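2-phospho-L-lactate guanylyltransferase (Methanosarcina mazei, PDB 2I5E) probably activates (2S)-2-phospholactate by condensing it with GTP to (2S)-lactyl-2-diphospho-5'-guanosine, a step of coenzyme F420 biosynthesis. Local coordinates at residues 44-58 with 66-80. Sequence-based numbering, arbitrary orientation.
With TRS (2-amino-2-hydroxymethyl-propane-1,3-diol), chain D.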
loop_
_atom_site.group_PDB
_atom_site.type_symbol
_atom_site.label_atom_id
_atom_site.label_comp_id
_atom_site.label_asym_id
_atom_site.label_seq_id
_atom_site.Cartn_x
_atom_site.Cartn_y
_atom_site.Cartn_z
ATOM N N LYS A 44 0.452 -19.803 -11.336
ATOM C CA LYS A 44 0.110 -20.687 -12.413
ATOM C C LYS A 44 -0.718 -19.843 -13.401
ATOM O O LYS A 44 -0.417 -19.817 -14.592
ATOM C CB LYS A 44 -0.578 -21.954 -11.866
ATOM C CG LYS A 44 0.393 -22.963 -11.280
ATOM C CD LYS A 44 1.484 -23.367 -12.353
ATOM C CE LYS A 44 1.900 -24.847 -12.400
ATOM N NZ LYS A 44 1.019 -25.850 -11.603
ATOM N N GLY A 45 -1.614 -19.012 -12.868
ATOM C CA GLY A 45 -2.473 -18.146 -13.670
ATOM C C GLY A 45 -1.657 -17.244 -14.539
ATOM O O GLY A 45 -2.131 -16.751 -15.539
ATOM N N ALA A 46 -0.398 -17.038 -14.183
ATOM C CA ALA A 46 0.484 -16.164 -14.985
ATOM C C ALA A 46 1.318 -16.974 -15.951
ATOM O O ALA A 46 2.192 -16.419 -16.590
ATOM C CB ALA A 46 1.376 -15.325 -14.089
ATOM N N GLY A 47 1.060 -18.287 -16.006
ATOM C CA GLY A 47 1.685 -19.193 -16.955
ATOM C C GLY A 47 3.098 -19.605 -16.554
ATOM O O GLY A 47 3.919 -19.996 -17.401
ATOM N N ILE A 48 3.432 -19.515 -15.269
ATOM C CA ILE A 48 4.754 -19.894 -14.990
ATOM C C ILE A 48 4.766 -21.398 -14.778
ATOM O O ILE A 48 3.952 -21.964 -14.015
ATOM C CB ILE A 48 5.520 -18.998 -13.924
ATOM C CG1 ILE A 48 5.906 -19.769 -12.710
ATOM C CG2 ILE A 48 4.953 -17.541 -13.718
ATOM C CD1 ILE A 48 7.312 -20.053 -12.850
ATOM N N GLU A 49 5.704 -22.015 -15.489
ATOM C CA GLU A 49 5.711 -23.439 -15.713
ATOM C C GLU A 49 5.982 -24.161 -14.412
ATOM O O GLU A 49 5.145 -24.963 -13.993
ATOM C CB GLU A 49 6.594 -23.852 -16.925
ATOM C CG GLU A 49 6.933 -25.374 -16.985
ATOM C CD GLU A 49 7.728 -25.821 -18.249
ATOM O OE1 GLU A 49 7.898 -25.037 -19.199
ATOM O OE2 GLU A 49 8.202 -26.970 -18.263
ATOM N N GLN A 50 7.069 -23.916 -13.717
ATOM C CA GLN A 50 7.016 -24.474 -12.347
ATOM C C GLN A 50 7.458 -23.608 -11.150
ATOM O O GLN A 50 8.297 -22.693 -11.216
ATOM C CB GLN A 50 7.363 -26.021 -12.262
ATOM C CG GLN A 50 8.468 -26.553 -11.228
ATOM C CD GLN A 50 9.396 -27.689 -11.823
ATOM O OE1 GLN A 50 9.445 -28.829 -11.306
ATOM N NE2 GLN A 50 10.154 -27.352 -12.884
ATOM N N VAL A 51 6.805 -23.954 -10.060
ATOM C CA VAL A 51 6.797 -23.211 -8.840
ATOM C C VAL A 51 7.406 -24.158 -7.859
ATOM O O VAL A 51 6.981 -25.294 -7.762
ATOM C CB VAL A 51 5.350 -22.893 -8.471
ATOM C CG1 VAL A 51 5.241 -22.224 -7.111
ATOM C CG2 VAL A 51 4.711 -22.064 -9.564
ATOM N N ASP A 52 8.411 -23.690 -7.136
ATOM C CA ASP A 52 8.953 -24.425 -6.004
ATOM C C ASP A 52 8.447 -23.845 -4.665
ATOM O O ASP A 52 8.215 -22.610 -4.526
ATOM C CB ASP A 52 10.476 -24.327 -6.081
ATOM C CG ASP A 52 11.016 -24.758 -7.454
ATOM O OD1 ASP A 52 10.562 -25.804 -7.946
ATOM O OD2 ASP A 52 11.878 -24.068 -8.029
ATOM N N ILE A 53 8.317 -24.670 -3.645
ATOM C CA ILE A 53 7.930 -24.134 -2.359
ATOM C C ILE A 53 9.107 -24.472 -1.553
ATOM O O ILE A 53 9.489 -25.593 -1.589
ATOM C CB ILE A 53 6.714 -24.864 -1.850
ATOM C CG1 ILE A 53 5.529 -24.560 -2.744
ATOM C CG2 ILE A 53 6.439 -24.484 -0.447
ATOM C CD1 ILE A 53 4.364 -25.384 -2.421
ATOM N N LEU A 54 9.739 -23.547 -0.848
ATOM C CA LEU A 54 10.936 -23.901 -0.098
ATOM C C LEU A 54 10.600 -23.833 1.399
ATOM O O LEU A 54 10.318 -22.753 1.963
ATOM C CB LEU A 54 12.042 -22.924 -0.518
ATOM C CG LEU A 54 13.452 -23.051 0.035
ATOM C CD1 LEU A 54 14.130 -24.236 -0.682
ATOM C CD2 LEU A 54 14.117 -21.759 -0.289
ATOM N N SER A 55 10.574 -24.998 2.020
ATOM C CA SER A 55 9.998 -25.249 3.326
ATOM C C SER A 55 10.975 -26.134 4.135
ATOM O O SER A 55 11.678 -27.006 3.528
ATOM C CB SER A 55 8.708 -25.997 3.094
ATOM O OG SER A 55 8.187 -26.520 4.273
ATOM N N PRO A 56 11.073 -25.911 5.458
ATOM C CA PRO A 56 12.043 -26.683 6.285
ATOM C C PRO A 56 11.561 -28.086 6.672
ATOM O O PRO A 56 12.345 -28.916 7.185
ATOM C CB PRO A 56 12.243 -25.796 7.517
ATOM C CG PRO A 56 10.901 -25.077 7.718
ATOM C CD PRO A 56 10.314 -24.920 6.258
ATOM N N SER A 57 10.275 -28.334 6.398
ATOM C CA SER A 57 9.615 -29.637 6.556
ATOM C C SER A 57 8.465 -29.833 5.589
ATOM O O SER A 57 7.836 -28.856 5.096
ATOM C CB SER A 57 9.029 -29.775 7.976
ATOM O OG SER A 57 7.631 -29.636 7.983
ATOM N N VAL A 58 8.135 -31.093 5.371
ATOM C CA VAL A 58 6.959 -31.536 4.673
ATOM C C VAL A 58 5.601 -31.167 5.263
ATOM O O VAL A 58 4.584 -31.240 4.619
ATOM C CB VAL A 58 7.000 -33.053 4.545
ATOM C CG1 VAL A 58 7.567 -33.451 3.237
ATOM C CG2 VAL A 58 7.783 -33.655 5.665
ATOM N N GLU A 66 0.534 -29.087 -6.990
ATOM C CA GLU A 66 0.551 -27.804 -7.720
ATOM C C GLU A 66 1.978 -27.204 -7.904
ATOM O O GLU A 66 2.252 -26.429 -8.855
ATOM C CB GLU A 66 -0.394 -26.777 -7.063
ATOM C CG GLU A 66 -1.842 -27.029 -7.348
ATOM C CD GLU A 66 -2.144 -27.017 -8.863
ATOM O OE1 GLU A 66 -1.620 -26.129 -9.604
ATOM O OE2 GLU A 66 -2.896 -27.919 -9.304
ATOM N N ALA A 67 2.869 -27.610 -7.019
ATOM C CA ALA A 67 4.185 -27.020 -6.960
ATOM C C ALA A 67 5.145 -28.074 -6.427
ATOM O O ALA A 67 4.764 -28.959 -5.658
ATOM C CB ALA A 67 4.145 -25.705 -6.062
ATOM N N ARG A 68 6.383 -28.028 -6.881
ATOM C CA ARG A 68 7.407 -28.910 -6.354
ATOM C C ARG A 68 7.872 -28.523 -4.904
ATOM O O ARG A 68 8.199 -27.396 -4.646
ATOM C CB ARG A 68 8.576 -28.956 -7.341
ATOM C CG ARG A 68 9.645 -29.921 -6.927
ATOM C CD ARG A 68 10.662 -30.121 -7.995
ATOM N NE ARG A 68 11.805 -29.206 -7.935
ATOM C CZ ARG A 68 11.978 -28.143 -8.725
ATOM N NH1 ARG A 68 11.063 -27.821 -9.639
ATOM N NH2 ARG A 68 13.084 -27.404 -8.624
ATOM N N VAL A 69 7.945 -29.461 -3.985
ATOM C CA VAL A 69 8.213 -29.118 -2.645
ATOM C C VAL A 69 9.687 -29.342 -2.520
ATOM O O VAL A 69 10.184 -30.397 -2.886
ATOM C CB VAL A 69 7.420 -29.977 -1.608
ATOM C CG1 VAL A 69 7.973 -29.793 -0.233
ATOM C CG2 VAL A 69 5.886 -29.626 -1.586
ATOM N N LEU A 70 10.399 -28.343 -2.024
ATOM C CA LEU A 70 11.841 -28.399 -1.901
ATOM C C LEU A 70 12.120 -28.159 -0.438
ATOM O O LEU A 70 11.661 -27.169 0.127
ATOM C CB LEU A 70 12.467 -27.275 -2.722
ATOM C CG LEU A 70 12.913 -27.414 -4.169
ATOM C CD1 LEU A 70 11.742 -27.463 -4.991
ATOM C CD2 LEU A 70 13.662 -26.179 -4.434
ATOM N N LEU A 71 12.889 -29.020 0.180
ATOM C CA LEU A 71 13.094 -28.937 1.601
ATOM C C LEU A 71 14.467 -28.439 1.949
ATOM O O LEU A 71 15.438 -28.891 1.434
ATOM C CB LEU A 71 12.866 -30.280 2.267
ATOM C CG LEU A 71 11.565 -31.037 2.062
ATOM C CD1 LEU A 71 11.654 -32.358 2.670
ATOM C CD2 LEU A 71 10.425 -30.303 2.610
ATOM N N ASP A 72 14.520 -27.492 2.851
ATOM C CA ASP A 72 15.748 -26.943 3.256
ATOM C C ASP A 72 15.531 -26.438 4.650
ATOM O O ASP A 72 14.843 -25.459 4.887
ATOM C CB ASP A 72 16.179 -25.824 2.285
ATOM C CG ASP A 72 17.587 -25.323 2.571
ATOM O OD1 ASP A 72 18.071 -25.507 3.701
ATOM O OD2 ASP A 72 18.231 -24.777 1.666
ATOM N N GLU A 73 16.116 -27.127 5.599
ATOM C CA GLU A 73 16.050 -26.703 6.987
ATOM C C GLU A 73 16.868 -25.444 7.339
ATOM O O GLU A 73 16.756 -24.999 8.441
ATOM C CB GLU A 73 16.491 -27.839 7.866
ATOM C CG GLU A 73 15.964 -29.208 7.355
ATOM C CD GLU A 73 16.574 -30.345 8.167
ATOM O OE1 GLU A 73 17.098 -31.301 7.521
ATOM O OE2 GLU A 73 16.554 -30.235 9.436
ATOM N N LYS A 74 17.679 -24.873 6.455
ATOM C CA LYS A 74 18.444 -23.636 6.870
ATOM C C LYS A 74 17.546 -22.384 6.973
ATOM O O LYS A 74 16.418 -22.392 6.456
ATOM C CB LYS A 74 19.627 -23.295 5.945
ATOM C CG LYS A 74 20.213 -24.385 5.058
ATOM C CD LYS A 74 21.574 -24.961 5.556
ATOM C CE LYS A 74 21.491 -25.470 7.034
ATOM N NZ LYS A 74 22.860 -25.688 7.618
ATOM N N ASP A 75 18.073 -21.329 7.620
ATOM C CA ASP A 75 17.444 -19.988 7.809
ATOM C C ASP A 75 17.073 -19.447 6.439
ATOM O O ASP A 75 17.762 -19.756 5.502
ATOM C CB ASP A 75 18.443 -18.984 8.559
ATOM C CG ASP A 75 18.895 -17.693 7.664
ATOM O OD1 ASP A 75 18.215 -16.562 7.694
ATOM O OD2 ASP A 75 19.933 -17.788 6.949
ATOM N N LEU A 76 16.022 -18.633 6.363
ATOM C CA LEU A 76 15.439 -18.122 5.121
ATOM C C LEU A 76 16.435 -17.652 4.081
ATOM O O LEU A 76 16.402 -18.053 2.901
ATOM C CB LEU A 76 14.454 -16.953 5.459
ATOM C CG LEU A 76 13.793 -16.248 4.244
ATOM C CD1 LEU A 76 12.985 -17.267 3.489
ATOM C CD2 LEU A 76 12.888 -15.088 4.646
ATOM N N ASN A 77 17.314 -16.757 4.503
ATOM C CA ASN A 77 18.250 -16.189 3.594
ATOM C C ASN A 77 19.262 -17.191 3.148
ATOM O O ASN A 77 19.649 -17.182 2.033
ATOM C CB ASN A 77 18.925 -14.956 4.207
ATOM C CG ASN A 77 17.935 -13.835 4.378
ATOM O OD1 ASN A 77 17.073 -13.615 3.490
ATOM N ND2 ASN A 77 17.990 -13.166 5.538
ATOM N N GLU A 78 19.633 -18.099 4.015
ATOM C CA GLU A 78 20.588 -19.113 3.580
ATOM C C GLU A 78 19.992 -20.031 2.525
ATOM O O GLU A 78 20.596 -20.230 1.475
ATOM C CB GLU A 78 21.056 -19.931 4.767
ATOM C CG GLU A 78 22.485 -20.288 4.634
ATOM C CD GLU A 78 23.156 -20.367 6.000
ATOM O OE1 GLU A 78 22.765 -21.278 6.784
ATOM O OE2 GLU A 78 24.045 -19.485 6.281
ATOM N N ALA A 79 18.807 -20.573 2.826
ATOM C CA ALA A 79 18.049 -21.351 1.867
ATOM C C ALA A 79 17.833 -20.620 0.544
ATOM O O ALA A 79 18.167 -21.149 -0.561
ATOM C CB ALA A 79 16.729 -21.730 2.479
ATOM N N LEU A 80 17.331 -19.380 0.603
ATOM C CA LEU A 80 17.086 -18.663 -0.662
ATOM C C LEU A 80 18.334 -18.391 -1.411
ATOM O O LEU A 80 18.338 -18.364 -2.683
ATOM C CB LEU A 80 16.270 -17.349 -0.483
ATOM C CG LEU A 80 14.774 -17.549 -0.101
ATOM C CD1 LEU A 80 14.238 -16.150 0.261
ATOM C CD2 LEU A 80 13.911 -18.144 -1.220
HETATM C C TRS D . 13.319 -21.817 4.209
HETATM C C1 TRS D . 12.399 -20.984 3.349
HETATM C C2 TRS D . 13.122 -23.289 3.908
HETATM C C3 TRS D . 12.996 -21.518 5.675
HETATM N N TRS D . 14.651 -21.346 3.826
HETATM O O1 TRS D . 11.138 -21.330 3.819
HETATM O O2 TRS D . 13.065 -23.853 5.174
HETATM O O3 TRS D . 14.014 -21.784 6.580
#
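L54 reaches off its strand with CG anti to the backbone N (chi1 -177°), and its two methyls part company: CD1 runs alongside D72, 3.9 Å from D72 CB, while CD2 wedges against the helix that starts at L76, 3.8 Å from A79 CB and close to L80 CD2. On the same face, L70 CD1 lies 3.6 Å from D52 CB, the two side chains crossing obliquely. R68 lies beside D52, their side chains pointing the same way, with OD1 of D52 over one face of the guanidinium and the two planes 70° apart; this is a salt bridge, though crowding in the model makes its exact geometry doubtful. The other carboxylate oxygen, OD2, is hydrogen-bonded to Y83. Strands 50-55 and 68-71 run parallel at a 32° twist, and 68-71 is an edge strand of the mixed sheet in this GT-A-like nucleotidyltransferase fold. On the opposite face, I53 CD1 packs 3.7 Å from A67 CB, and the I53 side chain also touches I40 of helix 25-45. Upstream, K44 NZ donates to E66 O at 3.1 Å, in the carbonyl plane on a lone pair, and makes a weaker salt bridge to E66 OE1. Where the strands end, a Tris molecule, probably from the crystallisation liquor, sits by P56, its hydroxyls O1, O2 and O3 facing the backbone carbonyls of L54, D72 and K74 respectively, at distances too short to be taken literally, which leaves its exact placing doubtful.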